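PDB 1KOE: endostatin from Mus musculus, which inhibits angiogenesis as the C-terminal non-collagenous fragment of the collagen XVIII alpha1 chain, and binds heparin. Local coordinates for residues L51-V55 against W77-F81; H115-P119 against L151-K155. All coordinates share one frame; numbering follows the deposited sequence.

Contact 1. Residues L51-V55 against W77-F81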
loop_
_atom_site.group_PDB
_atom_site.type_symbol
_atom_site.label_atom_id
_atom_site.label_comp_id
_atom_site.label_asym_id
_atom_site.label_seq_id
_atom_site.Cartn_x
_atom_site.Cartn_y
_atom_site.Cartn_z
ATOM N N LEU A 51 -1.951 3.805 -9.189
ATOM C CA LEU A 51 -1.781 4.064 -7.762
ATOM C C LEU A 51 -1.526 5.562 -7.515
ATOM O O LEU A 51 -2.079 6.155 -6.587
ATOM C CB LEU A 51 -0.587 3.257 -7.252
ATOM C CG LEU A 51 0.027 3.541 -5.877
ATOM C CD1 LEU A 51 -1.044 3.432 -4.805
ATOM C CD2 LEU A 51 1.135 2.516 -5.627
ATOM N N TYR A 52 -0.726 6.178 -8.378
ATOM C CA TYR A 52 -0.396 7.593 -8.212
ATOM C C TYR A 52 -1.593 8.537 -8.080
ATOM O O TYR A 52 -1.580 9.470 -7.273
ATOM C CB TYR A 52 0.522 8.072 -9.346
ATOM C CG TYR A 52 0.870 9.533 -9.198
ATOM C CD1 TYR A 52 1.814 9.964 -8.252
ATOM C CD2 TYR A 52 0.220 10.499 -9.972
ATOM C CE1 TYR A 52 2.091 11.327 -8.076
ATOM C CE2 TYR A 52 0.488 11.854 -9.801
ATOM C CZ TYR A 52 1.418 12.260 -8.856
ATOM O OH TYR A 52 1.632 13.603 -8.716
ATOM N N SER A 53 -2.644 8.257 -8.840
ATOM C CA SER A 53 -3.841 9.089 -8.878
ATOM C C SER A 53 -4.838 8.945 -7.764
ATOM O O SER A 53 -5.813 9.696 -7.732
ATOM C CB SER A 53 -4.579 8.830 -10.185
ATOM O OG SER A 53 -3.792 9.249 -11.279
ATOM N N ILE A 54 -4.617 7.997 -6.858
ATOM C CA ILE A 54 -5.543 7.731 -5.754
ATOM C C ILE A 54 -5.694 8.889 -4.760
ATOM O O ILE A 54 -6.770 9.064 -4.179
ATOM C CB ILE A 54 -5.154 6.446 -4.998
ATOM C CG1 ILE A 54 -5.403 5.225 -5.876
ATOM C CG2 ILE A 54 -5.942 6.319 -3.718
ATOM C CD1 ILE A 54 -5.000 3.940 -5.192
ATOM N N VAL A 55 -4.612 9.632 -4.528
ATOM C CA VAL A 55 -4.637 10.784 -3.625
ATOM C C VAL A 55 -5.059 12.031 -4.409
ATOM O O VAL A 55 -4.556 12.260 -5.507
ATOM C CB VAL A 55 -3.245 10.994 -2.963
ATOM C CG1 VAL A 55 -3.165 12.358 -2.280
ATOM C CG2 VAL A 55 -2.990 9.868 -1.952
ATOM N N TRP A 77 3.310 12.865 -1.000
ATOM C CA TRP A 77 2.919 11.723 -1.816
ATOM C C TRP A 77 3.832 11.674 -3.043
ATOM O O TRP A 77 4.405 10.638 -3.368
ATOM C CB TRP A 77 1.460 11.921 -2.240
ATOM C CG TRP A 77 0.899 10.866 -3.154
ATOM C CD1 TRP A 77 0.512 11.037 -4.460
ATOM C CD2 TRP A 77 0.524 9.521 -2.800
ATOM N NE1 TRP A 77 -0.098 9.899 -4.929
ATOM C CE2 TRP A 77 -0.113 8.952 -3.934
ATOM C CE3 TRP A 77 0.655 8.746 -1.632
ATOM C CZ2 TRP A 77 -0.620 7.637 -3.936
ATOM C CZ3 TRP A 77 0.156 7.441 -1.631
ATOM C CH2 TRP A 77 -0.479 6.901 -2.781
ATOM N N ASP A 78 4.021 12.825 -3.680
ATOM C CA ASP A 78 4.856 12.920 -4.874
ATOM C C ASP A 78 6.254 12.392 -4.659
ATOM O O ASP A 78 6.836 11.789 -5.555
ATOM C CB ASP A 78 4.950 14.368 -5.364
ATOM C CG ASP A 78 3.745 14.795 -6.157
ATOM O OD1 ASP A 78 2.876 13.941 -6.431
ATOM O OD2 ASP A 78 3.674 15.995 -6.504
ATOM N N SER A 79 6.808 12.636 -3.479
ATOM C CA SER A 79 8.164 12.187 -3.174
ATOM C C SER A 79 8.346 10.692 -3.350
ATOM O O SER A 79 9.428 10.226 -3.706
ATOM C CB SER A 79 8.546 12.577 -1.742
ATOM O OG SER A 79 8.451 13.977 -1.594
ATOM N N LEU A 80 7.288 9.932 -3.101
ATOM C CA LEU A 80 7.368 8.480 -3.238
ATOM C C LEU A 80 7.481 8.018 -4.695
ATOM O O LEU A 80 8.047 6.959 -4.981
ATOM C CB LEU A 80 6.132 7.816 -2.611
ATOM C CG LEU A 80 5.844 7.949 -1.115
ATOM C CD1 LEU A 80 4.503 7.276 -0.828
ATOM C CD2 LEU A 80 6.942 7.307 -0.287
ATOM N N PHE A 81 6.966 8.832 -5.610
ATOM C CA PHE A 81 6.919 8.472 -7.025
ATOM C C PHE A 81 7.912 9.200 -7.911
ATOM O O PHE A 81 7.783 9.203 -9.136
ATOM C CB PHE A 81 5.477 8.680 -7.530
ATOM C CG PHE A 81 4.460 7.946 -6.716
ATOM C CD1 PHE A 81 4.232 6.584 -6.934
ATOM C CD2 PHE A 81 3.767 8.596 -5.689
ATOM C CE1 PHE A 81 3.333 5.873 -6.128
ATOM C CE2 PHE A 81 2.877 7.906 -4.886
ATOM C CZ PHE A 81 2.651 6.534 -5.095
#
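Trp-77 lays one face of its indole under the CG2 methyl of Val-55, which sits 3.5 Å from the centroid of the six-membered ring and almost on its normal, a CH-pi contact over the face. Phe-81 of the same segment sets its CE2 over the opposite face, so the indole is sandwiched inside an aromatic cluster of Tyr-52, Trp-77 and Phe-81, part of the core of a domain related to the C-type lectin fold. Strand 166-169 adds Ile-168, which touches both Val-55 and Trp-77.

The polar side of the indole is satisfied as well: its NE1 donates to Tyr-52 O over 2.8 Å, nearly straight at 164° and close to the ring plane, which helps to fix the rotation of the buried ring. The carbonyl belongs to a turn of helical backbone, 51-54, that lacks regular helical bonding. Tyr-52, its CG anti to the backbone N (chi1 180°), extends past the indole and turns its CD1 edge to the face of Phe-81 in an offset edge-to-face pair, planes at 84° and CD1 3.5 Å from Phe-81 CD2. Leu-51 brings CD2 to the rim of Phe-81 at CE1, 4.0 Å away. At the far end of the phenol, Tyr-52 OH donates a short 2.6 Å bond to Asp-78 OD1, meeting the carboxylate on its syn side but well out of its plane.

Contact 2. Residues H115-P119 against L151-K155; sequences HGSDP and LLEQK
Neither 115-119 nor 151-155 forms regular helix or strand, and the two backbones come nearest where the CA atoms of Pro-119 and Leu-152 lie 5.8 Å apart. The imidazole of His-115 bridges them with both ring nitrogens in use. NE2 donates to Glu-153 O at 2.9 Å, in the carbonyl plane and near the ring plane though bent to 146°, while ND1 accepts the backbone N-H of Ser-117 at 3.0 Å. With NE2 donating and ND1 accepting, the neutral NE2-protonated tautomer is probably the one present. With CG between the backbone N and the carbonyl carbon (chi1 60°), the ring turns toward 151-155, where Leu-152 CD2 lies over one face, offset toward the rim.

The contact joins loops flanking the antiparallel sheet 112-114, 140-145 and 155-158: one leaves the first of these strands, the other enters the last. Gln-154, its chain bent at chi2 (-68°), folds its amide back between them. NE2 donates to Ser-117 O at 2.9 Å, on a lone pair, and to Leu-152 O of its own segment from above the carbonyl plane; OE1 is hydrogen-bonded to Gln-142 NE2 on strand 140-145. The Pro-119 ring crosses the Gln-154 side chain at a slant, its CD 3.6 Å from Gln-154 CD.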
loop_
_atom_site.group_PDB
_atom_site.type_symbol
_atom_site.label_atom_id
_atom_site.label_comp_id
_atom_site.label_asym_id
_atom_site.label_seq_id
_atom_site.Cartn_x
_atom_site.Cartn_y
_atom_site.Cartn_z
ATOM N N HIS A 115 1.766 -3.956 -4.700
ATOM C CA HIS A 115 1.475 -2.629 -5.240
ATOM C C HIS A 115 1.038 -2.613 -6.718
ATOM O O HIS A 115 0.315 -1.712 -7.129
ATOM C CB HIS A 115 2.583 -1.596 -4.955
ATOM C CG HIS A 115 3.927 -1.957 -5.517
ATOM N ND1 HIS A 115 4.212 -1.896 -6.868
ATOM C CD2 HIS A 115 5.071 -2.354 -4.910
ATOM C CE1 HIS A 115 5.477 -2.245 -7.067
ATOM N NE2 HIS A 115 6.016 -2.528 -5.894
ATOM N N GLY A 116 1.496 -3.587 -7.512
ATOM C CA GLY A 116 1.133 -3.658 -8.926
ATOM C C GLY A 116 1.467 -2.429 -9.757
ATOM O O GLY A 116 0.835 -2.216 -10.793
ATOM N N SER A 117 2.521 -1.692 -9.382
ATOM C CA SER A 117 2.890 -0.441 -10.064
ATOM C C SER A 117 4.360 -0.270 -10.407
ATOM O O SER A 117 5.212 -0.897 -9.781
ATOM C CB SER A 117 2.532 0.755 -9.174
ATOM O OG SER A 117 1.244 0.610 -8.605
ATOM N N ASP A 118 4.641 0.615 -11.365
ATOM C CA ASP A 118 6.019 0.930 -11.704
ATOM C C ASP A 118 6.485 2.001 -10.698
ATOM O O ASP A 118 5.704 2.425 -9.839
ATOM C CB ASP A 118 6.207 1.323 -13.180
ATOM C CG ASP A 118 5.602 2.663 -13.554
ATOM O OD1 ASP A 118 5.276 3.515 -12.714
ATOM O OD2 ASP A 118 5.468 2.884 -14.761
ATOM N N PRO A 119 7.763 2.447 -10.782
ATOM C CA PRO A 119 8.236 3.459 -9.819
ATOM C C PRO A 119 7.537 4.802 -9.805
ATOM O O PRO A 119 7.650 5.549 -8.825
ATOM C CB PRO A 119 9.718 3.588 -10.170
ATOM C CG PRO A 119 10.053 2.225 -10.735
ATOM C CD PRO A 119 8.866 1.956 -11.617
ATOM N N LEU A 151 8.854 1.141 -0.707
ATOM C CA LEU A 151 7.471 0.723 -0.965
ATOM C C LEU A 151 7.225 0.338 -2.415
ATOM O O LEU A 151 6.273 -0.374 -2.703
ATOM C CB LEU A 151 6.496 1.860 -0.651
ATOM C CG LEU A 151 6.337 2.314 0.786
ATOM C CD1 LEU A 151 5.363 3.493 0.817
ATOM C CD2 LEU A 151 5.823 1.170 1.615
ATOM N N LEU A 152 8.088 0.797 -3.322
ATOM C CA LEU A 152 7.885 0.566 -4.752
ATOM C C LEU A 152 9.005 -0.157 -5.504
ATOM O O LEU A 152 9.230 0.086 -6.684
ATOM C CB LEU A 152 7.527 1.895 -5.456
ATOM C CG LEU A 152 6.254 2.638 -5.004
ATOM C CD1 LEU A 152 6.227 4.033 -5.606
ATOM C CD2 LEU A 152 5.002 1.842 -5.418
ATOM N N GLU A 153 9.702 -1.046 -4.811
ATOM C CA GLU A 153 10.732 -1.867 -5.423
ATOM C C GLU A 153 10.014 -2.631 -6.546
ATOM O O GLU A 153 8.803 -2.887 -6.473
ATOM C CB GLU A 153 11.274 -2.819 -4.361
ATOM C CG GLU A 153 12.408 -3.719 -4.776
ATOM C CD GLU A 153 12.976 -4.497 -3.596
ATOM O OE1 GLU A 153 12.315 -4.579 -2.543
ATOM O OE2 GLU A 153 14.091 -5.048 -3.715
ATOM N N GLN A 154 10.739 -2.987 -7.588
ATOM C CA GLN A 154 10.129 -3.666 -8.725
ATOM C C GLN A 154 10.331 -5.173 -8.797
ATOM O O GLN A 154 11.100 -5.661 -9.632
ATOM C CB GLN A 154 10.615 -2.992 -9.998
ATOM C CG GLN A 154 10.217 -1.530 -10.023
ATOM C CD GLN A 154 8.730 -1.375 -10.155
ATOM O OE1 GLN A 154 8.155 -1.844 -11.121
ATOM N NE2 GLN A 154 8.094 -0.756 -9.172
ATOM N N LYS A 155 9.664 -5.899 -7.903
ATOM C CA LYS A 155 9.744 -7.348 -7.865
ATOM C C LYS A 155 8.456 -7.986 -8.372
ATOM O O LYS A 155 7.372 -7.667 -7.892
ATOM C CB LYS A 155 9.990 -7.840 -6.437
#

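How the contacts relate
Contact 1 sets a loop with helical backbone against the short helix 77-80, whereas contact 2 joins two irregular loops. Contact 1 is the more buried, an aromatic and aliphatic core beside strand 166-169 of the mixed sheet. Contact 2, only partly buried, lies in loops next to the outer strands 112-114 and 155-158. Each has two hydrogen bonds across it: in contact 1 one ends on a carbonyl and one on a carboxylate, in contact 2 both on backbone carbonyls. Their centres lie about 12 Å apart, yet they pack directly: Leu-152 CD1 meets Phe-81 CE1 at 3.5 Å, and Leu-51 CB approaches Ser-117 OG. Ser-45 bonds to both Leu-51 N and Ser-117 OG.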